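Local coordinates for OBody AM3L15 (Pyrobaculum aerophilum, PDB 4GN5), which is an engineered OB-fold binding protein (OBody) that probably recognises a partner protein through a surface built on its beta-sheet, at residues Gly25-Val39 / Ser42-Arg56. Residues are numbered along the deposited sequence; the frame is centred on the assembly and turned at random.
Sequences GWVAHLGDYGRVKIV and SDREGGAAVPVYLER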
loop_
_atom_site.group_PDB
_atom_site.type_symbol
_atom_site.label_atom_id
_atom_site.label_comp_id
_atom_site.label_asym_id
_atom_site.label_seq_id
_atom_site.Cartn_x
_atom_site.Cartn_y
_atom_site.Cartn_z
ATOM N N GLY A 25 10.646 18.271 3.460
ATOM C CA GLY A 25 11.279 18.051 2.155
ATOM C C GLY A 25 10.139 18.056 1.165
ATOM O O GLY A 25 9.074 18.636 1.454
ATOM N N TRP A 26 10.334 17.452 0.006
ATOM C CA TRP A 26 9.245 17.403 -0.938
ATOM C C TRP A 26 8.626 16.018 -1.021
ATOM O O TRP A 26 9.217 15.018 -0.580
ATOM C CB TRP A 26 9.675 17.888 -2.332
ATOM C CG TRP A 26 10.805 17.092 -2.919
ATOM C CD1 TRP A 26 10.713 15.997 -3.771
ATOM C CD2 TRP A 26 12.203 17.301 -2.663
ATOM N NE1 TRP A 26 12.003 15.524 -4.043
ATOM C CE2 TRP A 26 12.921 16.321 -3.407
ATOM C CE3 TRP A 26 12.928 18.278 -1.936
ATOM C CZ2 TRP A 26 14.328 16.271 -3.426
ATOM C CZ3 TRP A 26 14.337 18.240 -1.976
ATOM C CH2 TRP A 26 15.016 17.221 -2.700
ATOM N N VAL A 27 7.451 15.961 -1.644
ATOM C CA VAL A 27 6.799 14.658 -1.850
ATOM C C VAL A 27 7.464 13.977 -3.035
ATOM O O VAL A 27 7.359 14.460 -4.155
ATOM C CB VAL A 27 5.264 14.780 -1.989
ATOM C CG1 VAL A 27 4.701 13.449 -2.501
ATOM C CG2 VAL A 27 4.643 15.188 -0.589
ATOM N N ALA A 28 8.218 12.906 -2.766
ATOM C CA ALA A 28 8.917 12.155 -3.836
ATOM C C ALA A 28 7.975 11.139 -4.494
ATOM O O ALA A 28 8.179 10.749 -5.648
ATOM C CB ALA A 28 10.105 11.384 -3.240
ATOM N N HIS A 29 6.987 10.640 -3.748
ATOM C CA HIS A 29 6.137 9.562 -4.287
ATOM C C HIS A 29 4.883 9.453 -3.440
ATOM O O HIS A 29 4.938 9.710 -2.233
ATOM C CB HIS A 29 6.881 8.186 -4.218
ATOM C CG HIS A 29 6.156 7.073 -4.931
ATOM N ND1 HIS A 29 5.205 6.274 -4.318
ATOM C CD2 HIS A 29 6.268 6.617 -6.205
ATOM C CE1 HIS A 29 4.746 5.389 -5.191
ATOM N NE2 HIS A 29 5.375 5.575 -6.346
ATOM N N LEU A 30 3.750 9.157 -4.095
ATOM C CA LEU A 30 2.476 8.901 -3.413
ATOM C C LEU A 30 1.886 7.605 -3.935
ATOM O O LEU A 30 1.919 7.332 -5.151
ATOM C CB LEU A 30 1.461 10.017 -3.662
ATOM C CG LEU A 30 1.751 11.433 -3.121
ATOM C CD1 LEU A 30 0.835 12.467 -3.880
ATOM C CD2 LEU A 30 1.502 11.490 -1.577
ATOM N N GLY A 31 1.347 6.823 -2.993
ATOM C CA GLY A 31 0.639 5.584 -3.287
ATOM C C GLY A 31 -0.596 5.524 -2.404
ATOM O O GLY A 31 -0.509 5.472 -1.177
ATOM N N ASP A 32 -1.763 5.557 -3.036
ATOM C CA ASP A 32 -2.994 5.419 -2.330
ATOM C C ASP A 32 -3.529 3.992 -2.647
ATOM O O ASP A 32 -3.896 3.713 -3.792
ATOM C CB ASP A 32 -4.004 6.517 -2.791
ATOM C CG ASP A 32 -5.340 6.426 -2.086
ATOM O OD1 ASP A 32 -5.691 5.315 -1.601
ATOM O OD2 ASP A 32 -6.083 7.467 -2.019
ATOM N N TYR A 33 -3.614 3.118 -1.632
ATOM C CA TYR A 33 -4.039 1.752 -1.865
ATOM C C TYR A 33 -5.260 1.480 -1.063
ATOM O O TYR A 33 -5.659 0.322 -0.929
ATOM C CB TYR A 33 -2.892 0.755 -1.466
ATOM C CG TYR A 33 -1.600 1.167 -2.096
ATOM C CD1 TYR A 33 -0.545 1.703 -1.318
ATOM C CD2 TYR A 33 -1.424 1.063 -3.508
ATOM C CE1 TYR A 33 0.688 2.132 -1.928
ATOM C CE2 TYR A 33 -0.208 1.456 -4.124
ATOM C CZ TYR A 33 0.844 2.006 -3.318
ATOM O OH TYR A 33 2.005 2.418 -3.944
ATOM N N GLY A 34 -5.899 2.515 -0.543
ATOM C CA GLY A 34 -7.124 2.268 0.206
ATOM C C GLY A 34 -6.838 2.383 1.699
ATOM O O GLY A 34 -6.718 3.496 2.211
ATOM N N ARG A 35 -6.710 1.242 2.365
ATOM C CA ARG A 35 -6.445 1.168 3.796
ATOM C C ARG A 35 -5.024 1.555 4.197
ATOM O O ARG A 35 -4.772 2.026 5.325
ATOM C CB ARG A 35 -6.803 -0.227 4.320
ATOM C CG ARG A 35 -8.318 -0.410 4.638
ATOM C CD ARG A 35 -8.708 -1.894 4.686
ATOM N NE ARG A 35 -8.577 -2.518 3.335
ATOM C CZ ARG A 35 -8.472 -3.829 3.116
ATOM N NH1 ARG A 35 -8.446 -4.675 4.136
ATOM N NH2 ARG A 35 -8.380 -4.316 1.862
ATOM N N VAL A 36 -4.101 1.386 3.262
ATOM C CA VAL A 36 -2.740 1.932 3.350
ATOM C C VAL A 36 -2.531 3.004 2.310
ATOM O O VAL A 36 -2.872 2.827 1.140
ATOM C CB VAL A 36 -1.707 0.779 3.047
ATOM C CG1 VAL A 36 -0.181 1.271 3.123
ATOM C CG2 VAL A 36 -1.976 -0.377 3.989
ATOM N N LYS A 37 -1.965 4.112 2.722
ATOM C CA LYS A 37 -1.513 5.148 1.832
ATOM C C LYS A 37 -0.100 5.530 2.279
ATOM O O LYS A 37 0.135 5.619 3.436
ATOM C CB LYS A 37 -2.481 6.315 1.934
ATOM C CG LYS A 37 -3.939 5.910 1.851
ATOM C CD LYS A 37 -4.828 7.068 1.545
ATOM C CE LYS A 37 -6.261 6.626 1.258
ATOM N NZ LYS A 37 -7.092 7.490 0.392
ATOM N N ILE A 38 0.822 5.725 1.358
ATOM C CA ILE A 38 2.223 5.974 1.696
ATOM C C ILE A 38 2.677 7.226 0.960
ATOM O O ILE A 38 2.449 7.363 -0.232
ATOM C CB ILE A 38 3.114 4.769 1.314
ATOM C CG1 ILE A 38 2.597 3.479 1.988
ATOM C CG2 ILE A 38 4.570 5.030 1.692
ATOM C CD1 ILE A 38 3.096 2.117 1.283
ATOM N N VAL A 39 3.277 8.159 1.688
ATOM C CA VAL A 39 3.925 9.301 1.091
ATOM C C VAL A 39 5.424 9.170 1.444
ATOM O O VAL A 39 5.795 8.941 2.629
ATOM C CB VAL A 39 3.286 10.659 1.548
ATOM C CG1 VAL A 39 2.982 10.636 2.987
ATOM C CG2 VAL A 39 4.230 11.893 1.252
ATOM N N SER A 42 11.587 13.330 0.381
ATOM C CA SER A 42 12.987 13.517 0.111
ATOM C C SER A 42 13.344 14.946 0.453
ATOM O O SER A 42 12.512 15.842 0.327
ATOM C CB SER A 42 13.306 13.221 -1.363
ATOM O OG SER A 42 13.070 11.830 -1.622
ATOM N N ASP A 43 14.583 15.127 0.917
ATOM C CA ASP A 43 15.115 16.459 1.085
ATOM C C ASP A 43 16.493 16.702 0.458
ATOM O O ASP A 43 17.076 17.790 0.611
ATOM C CB ASP A 43 15.154 16.796 2.565
ATOM C CG ASP A 43 15.905 15.764 3.377
ATOM O OD1 ASP A 43 16.600 14.859 2.838
ATOM O OD2 ASP A 43 15.792 15.909 4.587
ATOM N N ARG A 44 16.997 15.702 -0.244
ATOM C CA ARG A 44 18.281 15.827 -0.894
ATOM C C ARG A 44 18.123 15.260 -2.308
ATOM O O ARG A 44 17.456 14.211 -2.500
ATOM C CB ARG A 44 19.315 15.051 -0.081
ATOM C CG ARG A 44 20.686 15.212 -0.610
ATOM C CD ARG A 44 21.736 14.562 0.243
ATOM N NE ARG A 44 22.996 14.677 -0.497
ATOM C CZ ARG A 44 23.743 13.652 -0.898
ATOM N NH1 ARG A 44 24.868 13.903 -1.567
ATOM N NH2 ARG A 44 23.400 12.377 -0.580
ATOM N N GLU A 45 18.688 15.938 -3.309
ATOM C CA GLU A 45 18.565 15.432 -4.673
ATOM C C GLU A 45 19.262 14.066 -4.844
ATOM O O GLU A 45 20.421 13.928 -4.429
ATOM C CB GLU A 45 19.160 16.420 -5.693
ATOM C CG GLU A 45 18.576 17.842 -5.597
ATOM C CD GLU A 45 17.098 17.905 -5.925
ATOM O OE1 GLU A 45 16.442 18.794 -5.331
ATOM O OE2 GLU A 45 16.595 17.112 -6.766
ATOM N N GLY A 46 18.569 13.089 -5.451
ATOM C CA GLY A 46 19.059 11.675 -5.569
ATOM C C GLY A 46 19.322 11.017 -4.200
ATOM O O GLY A 46 20.144 10.110 -4.068
ATOM N N GLY A 47 18.632 11.511 -3.174
ATOM C CA GLY A 47 18.820 11.043 -1.797
ATOM C C GLY A 47 17.716 10.056 -1.378
ATOM O O GLY A 47 17.036 9.490 -2.224
ATOM N N ALA A 48 17.569 9.859 -0.064
ATOM C CA ALA A 48 16.530 8.954 0.515
ATOM C C ALA A 48 15.139 9.449 0.200
ATOM O O ALA A 48 14.958 10.631 0.014
ATOM C CB ALA A 48 16.667 8.912 2.024
ATOM N N ALA A 49 14.173 8.527 0.209
ATOM C CA ALA A 49 12.758 8.831 0.067
ATOM C C ALA A 49 12.121 8.039 1.187
ATOM O O ALA A 49 11.747 6.901 0.972
ATOM C CB ALA A 49 12.262 8.324 -1.312
ATOM N N VAL A 50 12.010 8.636 2.382
ATOM C CA VAL A 50 11.601 7.903 3.587
ATOM C C VAL A 50 10.082 7.710 3.569
ATOM O O VAL A 50 9.326 8.669 3.322
ATOM C CB VAL A 50 12.085 8.622 4.833
ATOM C CG1 VAL A 50 11.426 9.987 4.976
ATOM C CG2 VAL A 50 11.846 7.766 6.051
ATOM N N PRO A 51 9.611 6.482 3.847
ATOM C CA PRO A 51 8.176 6.278 3.651
ATOM C C PRO A 51 7.364 6.556 4.897
ATOM O O PRO A 51 7.709 6.086 5.999
ATOM C CB PRO A 51 8.086 4.815 3.253
ATOM C CG PRO A 51 9.276 4.121 4.072
ATOM C CD PRO A 51 10.370 5.216 3.958
ATOM N N VAL A 52 6.300 7.322 4.724
ATOM C CA VAL A 52 5.444 7.737 5.820
ATOM C C VAL A 52 4.172 6.926 5.573
ATOM O O VAL A 52 3.483 7.155 4.560
ATOM C CB VAL A 52 5.133 9.240 5.698
ATOM C CG1 VAL A 52 4.042 9.724 6.685
ATOM C CG2 VAL A 52 6.393 10.104 5.823
ATOM N N TYR A 53 3.881 5.975 6.464
ATOM C CA TYR A 53 2.699 5.109 6.331
ATOM C C TYR A 53 1.462 5.625 7.060
ATOM O O TYR A 53 1.514 5.855 8.249
ATOM C CB TYR A 53 2.991 3.701 6.889
ATOM C CG TYR A 53 3.801 2.806 5.947
ATOM C CD1 TYR A 53 5.166 3.040 5.712
ATOM C CD2 TYR A 53 3.198 1.667 5.353
ATOM C CE1 TYR A 53 5.913 2.164 4.839
ATOM C CE2 TYR A 53 3.954 0.799 4.507
ATOM C CZ TYR A 53 5.293 1.065 4.281
ATOM O OH TYR A 53 5.984 0.221 3.443
ATOM N N LEU A 54 0.367 5.784 6.351
ATOM C CA LEU A 54 -0.945 6.005 6.951
ATOM C C LEU A 54 -1.739 4.678 6.829
ATOM O O LEU A 54 -2.023 4.266 5.719
ATOM C CB LEU A 54 -1.661 7.109 6.154
ATOM C CG LEU A 54 -1.019 8.472 6.346
ATOM C CD1 LEU A 54 0.243 8.750 5.500
ATOM C CD2 LEU A 54 -2.059 9.482 6.121
ATOM N N GLU A 55 -2.172 4.113 7.936
ATOM C CA GLU A 55 -2.823 2.805 7.894
ATOM C C GLU A 55 -4.093 2.902 8.663
ATOM O O GLU A 55 -4.072 3.309 9.831
ATOM C CB GLU A 55 -1.932 1.756 8.557
ATOM C CG GLU A 55 -0.825 1.347 7.693
ATOM C CD GLU A 55 -0.162 0.101 8.206
ATOM O OE1 GLU A 55 0.819 0.195 8.925
ATOM O OE2 GLU A 55 -0.617 -1.000 7.899
ATOM N N ARG A 56 -5.199 2.568 7.999
ATOM C CA ARG A 56 -6.526 2.674 8.592
ATOM C C ARG A 56 -6.482 1.735 9.796
ATOM O O ARG A 56 -5.888 0.666 9.716
ATOM C CB ARG A 56 -7.591 2.207 7.613
ATOM C CG ARG A 56 -7.998 3.234 6.642
ATOM C CD ARG A 56 -8.708 4.416 7.340
ATOM N NE ARG A 56 -9.003 5.395 6.310
ATOM C CZ ARG A 56 -9.549 6.588 6.527
ATOM N NH1 ARG A 56 -9.879 6.980 7.762
ATOM N NH2 ARG A 56 -9.748 7.387 5.490
HETATM O O HOH W 1 -9.001 4.450 3.460
#
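With CG held between its backbone N and carbonyl carbon (chi1 59°), Trp26 folds its indole over the Ser42 backbone, while Ile38 CG1, anti to the carbonyl carbon, lies over one face of the Tyr53 ring. Trp26 CD2 lies 3.3 Å from Ser42 O, which sits over one ring face and also accepts from Trp26 N at 2.7 Å. Ser42 N returns a bond to Trp26 O at 3.1 Å, closing an antiparallel hydrogen-bonded pair. Trp26 CH2 meets Glu45 OE1 at 3.4 Å, with ring and carboxylate planes 11° apart. Replacing Trp26 with alanine would probably leave Ser42 CB and the Glu45 carboxylate without the indole they lie against.

In the hairpin of 36-42 and 50-55, Lys37/Leu54 (Leu54 N to Lys37 O 2.9 Å) and Val39/Val52 bond both ways, and Arg56 N donates to Arg35 O. Ile38 CG1 stands 4.0 Å from the Tyr53 ring centroid, 17° off the normal, a CH-pi contact. Ile38 CD1 reaches Tyr53 CE2 at 3.6 Å. On the other sheet face, Val39 CG1 packs on Val52 CB at 3.7 Å. Tyr53 and Ile38 also pack against another protein's chain. The chemistry implies an OB-fold sheet fixed by backbone bonds, consistent with the Ile38-Tyr53 face taking part in partner recognition.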